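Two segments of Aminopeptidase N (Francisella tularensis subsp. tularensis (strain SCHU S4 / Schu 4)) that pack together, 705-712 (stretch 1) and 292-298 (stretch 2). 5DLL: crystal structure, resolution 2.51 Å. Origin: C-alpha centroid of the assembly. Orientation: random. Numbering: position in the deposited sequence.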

# COMPACT_ATOMS: atom_id res chain seq x y z
N ASP A 705 -10.09 14.04 24.30
CA ASP A 705 -10.94 12.87 24.53
C ASP A 705 -10.69 11.76 23.50
O ASP A 705 -11.48 10.82 23.38
CB ASP A 705 -12.43 13.27 24.58
CG ASP A 705 -12.99 13.68 23.22
OD1 ASP A 705 -12.24 14.23 22.39
OD2 ASP A 705 -14.21 13.48 22.99
N ASN A 706 -9.58 11.86 22.77
CA ASN A 706 -9.20 10.87 21.77
C ASN A 706 -7.68 10.85 21.59
O ASN A 706 -6.98 11.74 22.08
CB ASN A 706 -9.89 11.19 20.44
CG ASN A 706 -9.37 12.47 19.80
OD1 ASN A 706 -8.30 12.49 19.20
ND2 ASN A 706 -10.15 13.54 19.91
N MET A 707 -7.18 9.85 20.87
CA MET A 707 -5.73 9.73 20.67
C MET A 707 -5.18 10.74 19.66
O MET A 707 -4.07 11.23 19.83
CB MET A 707 -5.33 8.31 20.24
CG MET A 707 -3.83 8.05 20.29
SD MET A 707 -3.07 8.32 21.92
CE MET A 707 -3.95 7.13 22.93
N THR A 708 -5.95 11.06 18.62
CA THR A 708 -5.49 11.99 17.59
C THR A 708 -5.05 13.32 18.19
O THR A 708 -3.99 13.84 17.85
CB THR A 708 -6.58 12.24 16.52
OG1 THR A 708 -7.32 11.04 16.28
CG2 THR A 708 -5.94 12.74 15.23
N ASP A 709 -5.88 13.87 19.08
CA ASP A 709 -5.57 15.13 19.76
C ASP A 709 -4.46 14.98 20.80
O ASP A 709 -3.64 15.88 20.97
CB ASP A 709 -6.83 15.69 20.45
CG ASP A 709 -7.79 16.38 19.49
OD1 ASP A 709 -7.41 16.66 18.33
OD2 ASP A 709 -8.94 16.65 19.90
N GLN A 710 -4.43 13.85 21.50
CA GLN A 710 -3.39 13.61 22.49
C GLN A 710 -2.03 13.37 21.83
O GLN A 710 -1.00 13.80 22.35
CB GLN A 710 -3.77 12.43 23.39
CG GLN A 710 -2.94 12.35 24.66
CD GLN A 710 -3.62 11.55 25.76
OE1 GLN A 710 -4.74 11.06 25.60
NE2 GLN A 710 -2.94 11.42 26.89
N GLN A 711 -2.03 12.69 20.69
CA GLN A 711 -0.84 12.53 19.86
C GLN A 711 -0.33 13.90 19.40
O GLN A 711 0.87 14.18 19.48
CB GLN A 711 -1.13 11.60 18.66
CG GLN A 711 -0.13 11.67 17.51
CD GLN A 711 -0.45 12.75 16.48
OE1 GLN A 711 -1.60 12.91 16.06
NE2 GLN A 711 0.57 13.51 16.08
N THR A 712 -1.25 14.75 18.93
CA THR A 712 -0.89 16.09 18.47
C THR A 712 -0.37 16.94 19.63
O THR A 712 0.66 17.60 19.50
CB THR A 712 -2.10 16.80 17.83
OG1 THR A 712 -2.66 15.96 16.82
CG2 THR A 712 -1.68 18.13 17.21
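Stretch 2 292-298: NKTATDK

Stretch 2 (292-298) lies against the first turn of the helix that begins at Met-707 in stretch 1, more than 400 residues away in the same chain; the contact is small, burying 339 Å² summed over both sides. Stretch 2 is loop through Thr-296 and turns helical at Asp-297, so two helix starts meet here. The backbones advance in the same sense: the CA of Lys-293 is 5.6 Å from the CA of Asn-706, and three residues on the CA of Thr-296 comes within 4.5 Å of the CA of Thr-708.

Asn-292, exposed and with its CB directed sideways, makes no close contact; its phi/psi of -63/-35 and those of Lys-293 (-68/-41) are helix-like, although both residues belong to the loop. Lys-293 directs its CB away from stretch 1, and its poorly ordered side chain stays out of contact; the backbone makes the approach, with Lys-293 O 3.4 Å from Met-707 CE. Thr-294 (-102/-37) also turns its CB away and likewise presents its carbonyl, the O lying 3.2 Å from Met-707 CG. This is a tight approach of a methylene to a carbonyl oxygen. At Ala-295 psi swings to 136 and the chain becomes extended; its CB points away too, while its O sits 4.0 Å from Met-707 CB. Three successive carbonyl oxygens thus lie along the side chain of Met-707, which points its CB toward stretch 2 and folds with chi1 t, chi2 p and chi3 p. Met-707 has 76 Å² covered, the largest share of any residue in the pair.

Thr-296 remains extended (-84/174) and occupies the N-cap position of the helix that follows, its side chain capping a backbone N just past the stretch. With chi1 p, its CG2 packs 3.7 Å from Met-707 CG and reaches 4.5 Å from Gln-711 CB, one turn further along the stretch 1 helix. On its backbone side, Thr-296 CA is 3.4 Å from Thr-708 OG1.

Asp-297 (-61/-35) opens the second helix and supplies a hydrogen bond to stretch 1: its N donates to Thr-708 OG1 at 3.0 Å, with an N-H...acceptor angle of 135°. An amide in the first turn of a helix has no preceding turn to supply a carbonyl partner, and the threonine hydroxyl of the other helix meets that need. The CB of Asp-297 points sideways but the end of its side chain comes nearer, bringing OD2 to 3.3 Å from Thr-708 CG2. Lys-298 continues the helix, and its side chain leads away into an exposed position without touching stretch 1.

The surface that receives stretch 2 is itself held by a cap, Asn-706 OD1 accepting from Asp-709 N at 2.8 Å, and by a helical backbone bond from Gln-711 N to Met-707 O at 2.7 Å, fixing the turn from which Met-707 and Thr-708 meet the loop.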

# COMPACT_ATOMS: atom_id res chain seq x y z
N ASN A 292 -11.66 3.27 20.39
CA ASN A 292 -11.88 4.73 20.36
C ASN A 292 -10.82 5.48 21.16
O ASN A 292 -10.40 6.59 20.79
CB ASN A 292 -13.28 5.09 20.89
CG ASN A 292 -14.34 5.03 19.81
OD1 ASN A 292 -15.04 6.01 19.55
ND2 ASN A 292 -14.46 3.88 19.15
N LYS A 293 -10.39 4.87 22.26
CA LYS A 293 -9.38 5.45 23.13
C LYS A 293 -8.01 5.53 22.46
O LYS A 293 -7.30 6.53 22.60
CB LYS A 293 -9.25 4.64 24.43
CG LYS A 293 -10.56 4.37 25.17
CD LYS A 293 -10.32 3.96 26.62
CE LYS A 293 -9.31 2.83 26.77
NZ LYS A 293 -9.60 1.66 25.89
N THR A 294 -7.64 4.48 21.72
CA THR A 294 -6.27 4.29 21.26
C THR A 294 -6.00 4.64 19.80
O THR A 294 -4.92 5.15 19.49
CB THR A 294 -5.82 2.83 21.48
OG1 THR A 294 -6.71 1.94 20.78
CG2 THR A 294 -5.81 2.49 22.96
N ALA A 295 -6.94 4.36 18.91
CA ALA A 295 -6.71 4.59 17.48
C ALA A 295 -6.87 6.07 17.12
O ALA A 295 -7.80 6.74 17.58
CB ALA A 295 -7.65 3.73 16.65
N THR A 296 -5.94 6.58 16.32
CA THR A 296 -6.03 7.93 15.78
C THR A 296 -6.91 7.90 14.54
O THR A 296 -7.33 6.83 14.09
CB THR A 296 -4.64 8.50 15.40
OG1 THR A 296 -4.03 7.70 14.38
CG2 THR A 296 -3.71 8.56 16.62
N ASP A 297 -7.20 9.07 13.98
CA ASP A 297 -8.00 9.17 12.76
C ASP A 297 -7.31 8.44 11.61
O ASP A 297 -7.97 7.85 10.76
CB ASP A 297 -8.25 10.63 12.37
CG ASP A 297 -9.07 11.39 13.39
OD1 ASP A 297 -9.99 10.79 14.00
OD2 ASP A 297 -8.80 12.60 13.58
N LYS A 298 -5.98 8.49 11.61
CA LYS A 298 -5.17 7.81 10.60
C LYS A 298 -5.29 6.29 10.72
O LYS A 298 -5.36 5.59 9.72
CB LYS A 298 -3.71 8.25 10.73
CG LYS A 298 -2.78 7.76 9.63
CD LYS A 298 -3.33 8.05 8.24
CE LYS A 298 -2.23 8.08 7.19
NZ LYS A 298 -1.34 6.88 7.24